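Local coordinates for protein cellulase (PDB 6XSO) that probably hydrolyses internal beta-1,4 linkages of cellulose and related plant polysaccharides as a broad-specificity endoglucanase of glycoside hydrolase family 5, at residues Y173-D178 with I306-T311; D334-A339 with I344-W349. All coordinates share one frame; numbering follows the deposited sequence.

Contact 1 (Y173-D178 with I306-T311)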
loop_
_atom_site.group_PDB
_atom_site.type_symbol
_atom_site.label_atom_id
_atom_site.label_comp_id
_atom_site.label_asym_id
_atom_site.label_seq_id
_atom_site.Cartn_x
_atom_site.Cartn_y
_atom_site.Cartn_z
ATOM N N TYR A 173 2.007 4.788 -5.723
ATOM C CA TYR A 173 0.933 5.730 -5.360
ATOM C C TYR A 173 -0.151 4.857 -4.725
ATOM O O TYR A 173 -0.243 3.657 -5.016
ATOM C CB TYR A 173 0.376 6.579 -6.566
ATOM C CG TYR A 173 0.131 5.704 -7.765
ATOM C CD1 TYR A 173 -0.938 4.820 -7.774
ATOM C CD2 TYR A 173 1.008 5.690 -8.848
ATOM C CE1 TYR A 173 -1.124 3.945 -8.801
ATOM C CE2 TYR A 173 0.835 4.802 -9.880
ATOM C CZ TYR A 173 -0.216 3.922 -9.833
ATOM O OH TYR A 173 -0.360 3.024 -10.851
ATOM N N ASN A 174 -0.983 5.466 -3.882
ATOM C CA ASN A 174 -1.941 4.706 -3.079
ATOM C C ASN A 174 -3.272 4.429 -3.778
ATOM O O ASN A 174 -3.467 3.336 -4.319
ATOM C CB ASN A 174 -2.146 5.429 -1.732
ATOM C CG ASN A 174 -3.155 4.751 -0.871
ATOM O OD1 ASN A 174 -3.116 3.515 -0.726
ATOM N ND2 ASN A 174 -4.073 5.526 -0.271
ATOM N N GLU A 175 -4.203 5.388 -3.752
ATOM C CA GLU A 175 -5.562 5.217 -4.274
ATOM C C GLU A 175 -5.834 6.401 -5.198
ATOM O O GLU A 175 -6.467 7.387 -4.812
ATOM C CB GLU A 175 -6.602 5.096 -3.132
ATOM C CG GLU A 175 -6.520 3.751 -2.415
ATOM C CD GLU A 175 -7.495 3.587 -1.285
ATOM O OE1 GLU A 175 -8.144 4.555 -0.862
ATOM O OE2 GLU A 175 -7.632 2.441 -0.800
ATOM N N MET A 176 -5.316 6.315 -6.417
ATOM C CA MET A 176 -5.421 7.417 -7.362
ATOM C C MET A 176 -6.776 7.353 -8.060
ATOM O O MET A 176 -7.146 6.318 -8.628
ATOM C CB MET A 176 -4.301 7.328 -8.406
ATOM C CG MET A 176 -4.082 8.641 -9.110
ATOM S SD MET A 176 -3.045 8.582 -10.573
ATOM C CE MET A 176 -1.598 7.699 -10.014
ATOM N N LEU A 177 -7.497 8.470 -8.044
ATOM C CA LEU A 177 -8.843 8.574 -8.593
ATOM C C LEU A 177 -8.868 9.600 -9.717
ATOM O O LEU A 177 -7.974 10.443 -9.838
ATOM C CB LEU A 177 -9.840 9.011 -7.510
ATOM C CG LEU A 177 -9.781 8.284 -6.168
ATOM C CD1 LEU A 177 -10.844 8.801 -5.210
ATOM C CD2 LEU A 177 -9.914 6.778 -6.351
ATOM N N ASP A 178 -9.916 9.522 -10.540
ATOM C CA ASP A 178 -10.150 10.504 -11.591
ATOM C C ASP A 178 -10.584 11.823 -10.962
ATOM O O ASP A 178 -10.683 11.966 -9.742
ATOM C CB ASP A 178 -11.136 9.947 -12.623
ATOM C CG ASP A 178 -12.525 9.717 -12.060
ATOM O OD1 ASP A 178 -12.872 10.315 -11.021
ATOM O OD2 ASP A 178 -13.284 8.932 -12.670
ATOM N N ILE A 306 -2.214 -7.507 -1.589
ATOM C CA ILE A 306 -3.426 -6.853 -1.076
ATOM C C ILE A 306 -2.919 -5.976 0.069
ATOM O O ILE A 306 -2.722 -6.420 1.214
ATOM C CB ILE A 306 -4.501 -7.864 -0.676
ATOM C CG1 ILE A 306 -4.914 -8.694 -1.897
ATOM C CG2 ILE A 306 -5.691 -7.149 -0.053
ATOM C CD1 ILE A 306 -5.877 -9.841 -1.533
ATOM N N GLY A 307 -2.608 -4.719 -0.268
ATOM C CA GLY A 307 -1.847 -3.871 0.630
ATOM C C GLY A 307 -2.648 -3.228 1.723
ATOM O O GLY A 307 -2.058 -2.613 2.614
ATOM N N GLU A 308 -3.974 -3.309 1.640
ATOM C CA GLU A 308 -4.842 -2.968 2.751
ATOM C C GLU A 308 -6.025 -3.909 2.698
ATOM O O GLU A 308 -6.579 -4.145 1.623
ATOM C CB GLU A 308 -5.438 -1.556 2.655
ATOM C CG GLU A 308 -4.422 -0.434 2.604
ATOM C CD GLU A 308 -5.046 0.936 2.483
ATOM O OE1 GLU A 308 -6.283 1.073 2.683
ATOM O OE2 GLU A 308 -4.273 1.894 2.231
ATOM N N TRP A 309 -6.410 -4.446 3.859
ATOM C CA TRP A 309 -7.685 -5.136 3.960
ATOM C C TRP A 309 -8.227 -5.055 5.377
ATOM O O TRP A 309 -7.499 -4.798 6.341
ATOM C CB TRP A 309 -7.594 -6.602 3.533
ATOM C CG TRP A 309 -6.775 -7.470 4.490
ATOM C CD1 TRP A 309 -5.417 -7.430 4.665
ATOM C CD2 TRP A 309 -7.261 -8.491 5.374
ATOM N NE1 TRP A 309 -5.029 -8.361 5.607
ATOM C CE2 TRP A 309 -6.138 -9.022 6.051
ATOM C CE3 TRP A 309 -8.528 -9.001 5.663
ATOM C CZ2 TRP A 309 -6.247 -10.042 6.984
ATOM C CZ3 TRP A 309 -8.632 -10.032 6.588
ATOM C CH2 TRP A 309 -7.498 -10.534 7.235
ATOM N N SER A 310 -9.539 -5.274 5.460
ATOM C CA SER A 310 -10.347 -5.438 6.666
ATOM C C SER A 310 -11.733 -5.743 6.094
ATOM O O SER A 310 -11.838 -6.256 4.971
ATOM C CB SER A 310 -10.301 -4.233 7.583
ATOM O OG SER A 310 -11.049 -4.530 8.765
ATOM N N THR A 311 -12.803 -5.438 6.818
ATOM C CA THR A 311 -14.142 -5.565 6.262
ATOM C C THR A 311 -14.681 -4.181 5.937
ATOM O O THR A 311 -14.086 -3.159 6.282
ATOM C CB THR A 311 -15.105 -6.262 7.222
ATOM O OG1 THR A 311 -15.299 -5.417 8.363
ATOM C CG2 THR A 311 -14.562 -7.605 7.633
HETATM O O HOH W 1 -5.767 4.009 1.496
HETATM O O HOH W 2 -8.567 2.523 1.820
#
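E308 OE2 and N174 are bridged by a water that donates to the carboxylate oxygen at 2.7 Å and accepts from N174 ND2 at 2.9 Å, joining the two segments at the C-terminal mouth of a TIM barrel. R80 adds a salt bridge to the same E308 OE2. N174 and E175 form the Asn-Glu pair just beyond strand 168-171, and E308 sits where strand 304-309 turns a corner. In family 5 these places hold the acid/base and the nucleophile: E175 is probably the acid/base and E308 the nucleophile. Their carboxyl carbons, E175 CD and E308 CD, are 5.2 Å apart, a spacing consistent with the retaining mechanism of the family.

N174 OD1 comes to 3.6 Å from E308 OE2, acceptor beside acceptor; R80 probably eases this, its NH2 bonding to N174 OD1 while its NH1 meets E308 OE2. An asparagine suits the place because its other end, ND2, can serve the water. CG of N174 is anti to the backbone N (chi1 178°), which brings the amide in across the extended E308 chain at about a right angle, the two planes 28° apart. E175 OE2 also accepts from H269 ND1, and E308 OE1 is bonded to Y271 OH. A second water spans the glutamates, donating to E175 OE2 and E308 OE1, each at 2.8 Å.

Contact 2 (D334-A339 with I344-W349)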
loop_
_atom_site.group_PDB
_atom_site.type_symbol
_atom_site.label_atom_id
_atom_site.label_comp_id
_atom_site.label_asym_id
_atom_site.label_seq_id
_atom_site.Cartn_x
_atom_site.Cartn_y
_atom_site.Cartn_z
ATOM N N ASP A 334 -10.284 -17.479 6.224
ATOM C CA ASP A 334 -10.400 -17.892 4.826
ATOM C C ASP A 334 -9.693 -16.917 3.886
ATOM O O ASP A 334 -9.107 -17.337 2.879
ATOM C CB ASP A 334 -11.876 -18.042 4.461
ATOM C CG ASP A 334 -12.076 -18.381 2.993
ATOM O OD1 ASP A 334 -11.864 -19.569 2.635
ATOM O OD2 ASP A 334 -12.444 -17.451 2.231
ATOM N N PHE A 335 -9.773 -15.613 4.171
ATOM C CA PHE A 335 -9.142 -14.601 3.321
ATOM C C PHE A 335 -7.635 -14.798 3.295
ATOM O O PHE A 335 -7.019 -14.854 2.222
ATOM C CB PHE A 335 -9.502 -13.219 3.871
ATOM C CG PHE A 335 -9.110 -12.070 2.978
ATOM C CD1 PHE A 335 -9.967 -11.628 1.997
ATOM C CD2 PHE A 335 -7.903 -11.414 3.157
ATOM C CE1 PHE A 335 -9.613 -10.558 1.193
ATOM C CE2 PHE A 335 -7.557 -10.333 2.358
ATOM C CZ PHE A 335 -8.399 -9.928 1.369
ATOM N N VAL A 336 -7.031 -14.959 4.475
ATOM C CA VAL A 336 -5.590 -15.177 4.547
ATOM C C VAL A 336 -5.217 -16.473 3.849
ATOM O O VAL A 336 -4.225 -16.528 3.118
ATOM C CB VAL A 336 -5.118 -15.142 6.013
ATOM C CG1 VAL A 336 -3.673 -15.619 6.141
ATOM C CG2 VAL A 336 -5.248 -13.703 6.543
ATOM N N ALA A 337 -6.002 -17.535 4.067
ATOM C CA ALA A 337 -5.704 -18.830 3.466
ATOM C C ALA A 337 -5.815 -18.778 1.947
ATOM O O ALA A 337 -4.957 -19.323 1.236
ATOM C CB ALA A 337 -6.646 -19.901 4.009
ATOM N N GLN A 338 -6.888 -18.175 1.429
ATOM C CA GLN A 338 -7.037 -18.140 -0.025
ATOM C C GLN A 338 -5.916 -17.320 -0.658
ATOM O O GLN A 338 -5.378 -17.693 -1.708
ATOM C CB GLN A 338 -8.421 -17.617 -0.431
ATOM C CG GLN A 338 -9.589 -18.537 -0.103
ATOM C CD GLN A 338 -10.793 -18.264 -0.991
ATOM O OE1 GLN A 338 -10.673 -18.180 -2.212
ATOM N NE2 GLN A 338 -11.958 -18.111 -0.375
ATOM N N ALA A 339 -5.538 -16.212 -0.021
ATOM C CA ALA A 339 -4.415 -15.413 -0.507
ATOM C C ALA A 339 -3.123 -16.215 -0.476
ATOM O O ALA A 339 -2.365 -16.223 -1.454
ATOM C CB ALA A 339 -4.301 -14.139 0.337
ATOM N N ILE A 344 -0.285 -14.516 -2.623
ATOM C CA ILE A 344 -0.658 -13.110 -2.488
ATOM C C ILE A 344 -0.469 -12.696 -1.035
ATOM O O ILE A 344 -0.958 -13.372 -0.121
ATOM C CB ILE A 344 -2.122 -12.906 -2.923
ATOM C CG1 ILE A 344 -2.280 -13.205 -4.417
ATOM C CG2 ILE A 344 -2.619 -11.523 -2.524
ATOM C CD1 ILE A 344 -3.723 -13.143 -4.903
ATOM N N ALA A 345 0.276 -11.615 -0.809
ATOM C CA ALA A 345 0.498 -11.117 0.541
ATOM C C ALA A 345 -0.621 -10.164 0.937
ATOM O O ALA A 345 -1.157 -9.432 0.105
ATOM C CB ALA A 345 1.829 -10.370 0.625
ATOM N N THR A 346 -0.984 -10.191 2.216
ATOM C CA THR A 346 -2.037 -9.338 2.763
ATOM C C THR A 346 -1.472 -8.454 3.866
ATOM O O THR A 346 -0.601 -8.890 4.632
ATOM C CB THR A 346 -3.205 -10.154 3.346
ATOM O OG1 THR A 346 -2.819 -10.845 4.527
ATOM C CG2 THR A 346 -3.711 -11.162 2.327
ATOM N N PHE A 347 -1.950 -7.193 3.913
ATOM C CA PHE A 347 -1.539 -6.212 4.924
ATOM C C PHE A 347 -2.797 -5.639 5.586
ATOM O O PHE A 347 -3.530 -4.863 4.964
ATOM C CB PHE A 347 -0.694 -5.082 4.291
ATOM C CG PHE A 347 0.705 -5.491 3.882
ATOM C CD1 PHE A 347 0.916 -6.266 2.760
ATOM C CD2 PHE A 347 1.824 -5.054 4.599
ATOM C CE1 PHE A 347 2.198 -6.635 2.381
ATOM C CE2 PHE A 347 3.117 -5.413 4.218
ATOM C CZ PHE A 347 3.304 -6.198 3.116
ATOM N N TYR A 348 -3.053 -6.015 6.844
ATOM C CA TYR A 348 -4.255 -5.569 7.549
ATOM C C TYR A 348 -4.205 -4.061 7.821
ATOM O O TYR A 348 -3.145 -3.508 8.114
ATOM C CB TYR A 348 -4.409 -6.365 8.869
ATOM C CG TYR A 348 -5.750 -6.124 9.481
ATOM C CD1 TYR A 348 -5.912 -5.156 10.467
ATOM C CD2 TYR A 348 -6.870 -6.823 9.048
ATOM C CE1 TYR A 348 -7.158 -4.884 10.993
ATOM C CE2 TYR A 348 -8.112 -6.557 9.571
ATOM C CZ TYR A 348 -8.251 -5.586 10.534
ATOM O OH TYR A 348 -9.508 -5.320 11.018
ATOM N N TRP A 349 -5.355 -3.385 7.707
ATOM C CA TRP A 349 -5.406 -1.929 7.882
ATOM C C TRP A 349 -5.640 -1.558 9.350
ATOM O O TRP A 349 -6.753 -1.701 9.861
ATOM C CB TRP A 349 -6.513 -1.299 7.030
ATOM C CG TRP A 349 -6.536 0.200 7.251
ATOM C CD1 TRP A 349 -7.453 0.921 7.969
ATOM C CD2 TRP A 349 -5.549 1.130 6.816
ATOM N NE1 TRP A 349 -7.100 2.251 7.987
ATOM C CE2 TRP A 349 -5.929 2.406 7.295
ATOM C CE3 TRP A 349 -4.372 1.015 6.066
ATOM C CZ2 TRP A 349 -5.177 3.551 7.039
ATOM C CZ3 TRP A 349 -3.635 2.148 5.800
ATOM C CH2 TRP A 349 -4.039 3.407 6.282
#
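A339 meets the other segment with both its methyl and its carbonyl: CB lies 3.6 Å from T346 CG2, and O accepts from I344 N at 2.9 Å. The contact is the returning half of the last beta-alpha-beta crossover of the TIM barrel, where helix 325-341 leads through a short turn into strand 345-349. The axes of the helical and strand segments approach to 8.5 Å and run nearly antiparallel, at 151°.

The bond from I344 N is fairly straight (164°), but it reaches A339 O from above the carbonyl plane, an approach consistent with the tight return of the chain. Here the backbones are so near that A339 CB and I344 CB stand 4.1 Å apart; a small alanine fits this junction, while the branched I344 reaches on to I306 of the adjoining strand. Farther along, T346 sets its methyl in the corner formed by A339 and F335, with CG2 3.9 Å from F335 CE2. Its CG2 is anti to the carbonyl carbon, chi1 of 69° leaving OG1 between the backbone N and the carbonyl carbon. Threonine suits the place because one of its two branches is a methyl that can pack on the helix, and V336 CG2 flanks the OG1 side loosely.

In the next shell the F335 ring stacks with W309, touches L289 of helix 279-298 and meets F331 obliquely, so a large aromatic fills the layer between helices and barrel. V336 packs instead against A375 and Y376 of helix 366-377. On the side toward helix 279-298, Q338 NE2 bonds to the carbonyl O of R283 and to D334 OD2, the latter at 2.7 Å on the syn side of the carboxylate.

Overall arrangement
Contact 1 lies at the C-terminal mouth of the barrel and contact 2 between the barrel wall and the surrounding helices, with centres about 14 Å apart. Strands 304-309 and 345-349 are neighbours in the sheet and join them: I306 N probably bonds to A345 O at 2.8 Å, and S310 OG to Y348 OH, also at 2.8 Å. W309, which follows E308 in sequence, meets the Y348 ring edge-to-face, its NE1 packing 3.3 Å from Y348 N. At the far end of its strand W349 touches E308, so the strand that contact 2 packs against the helix also reaches the probable active site described in contact 1.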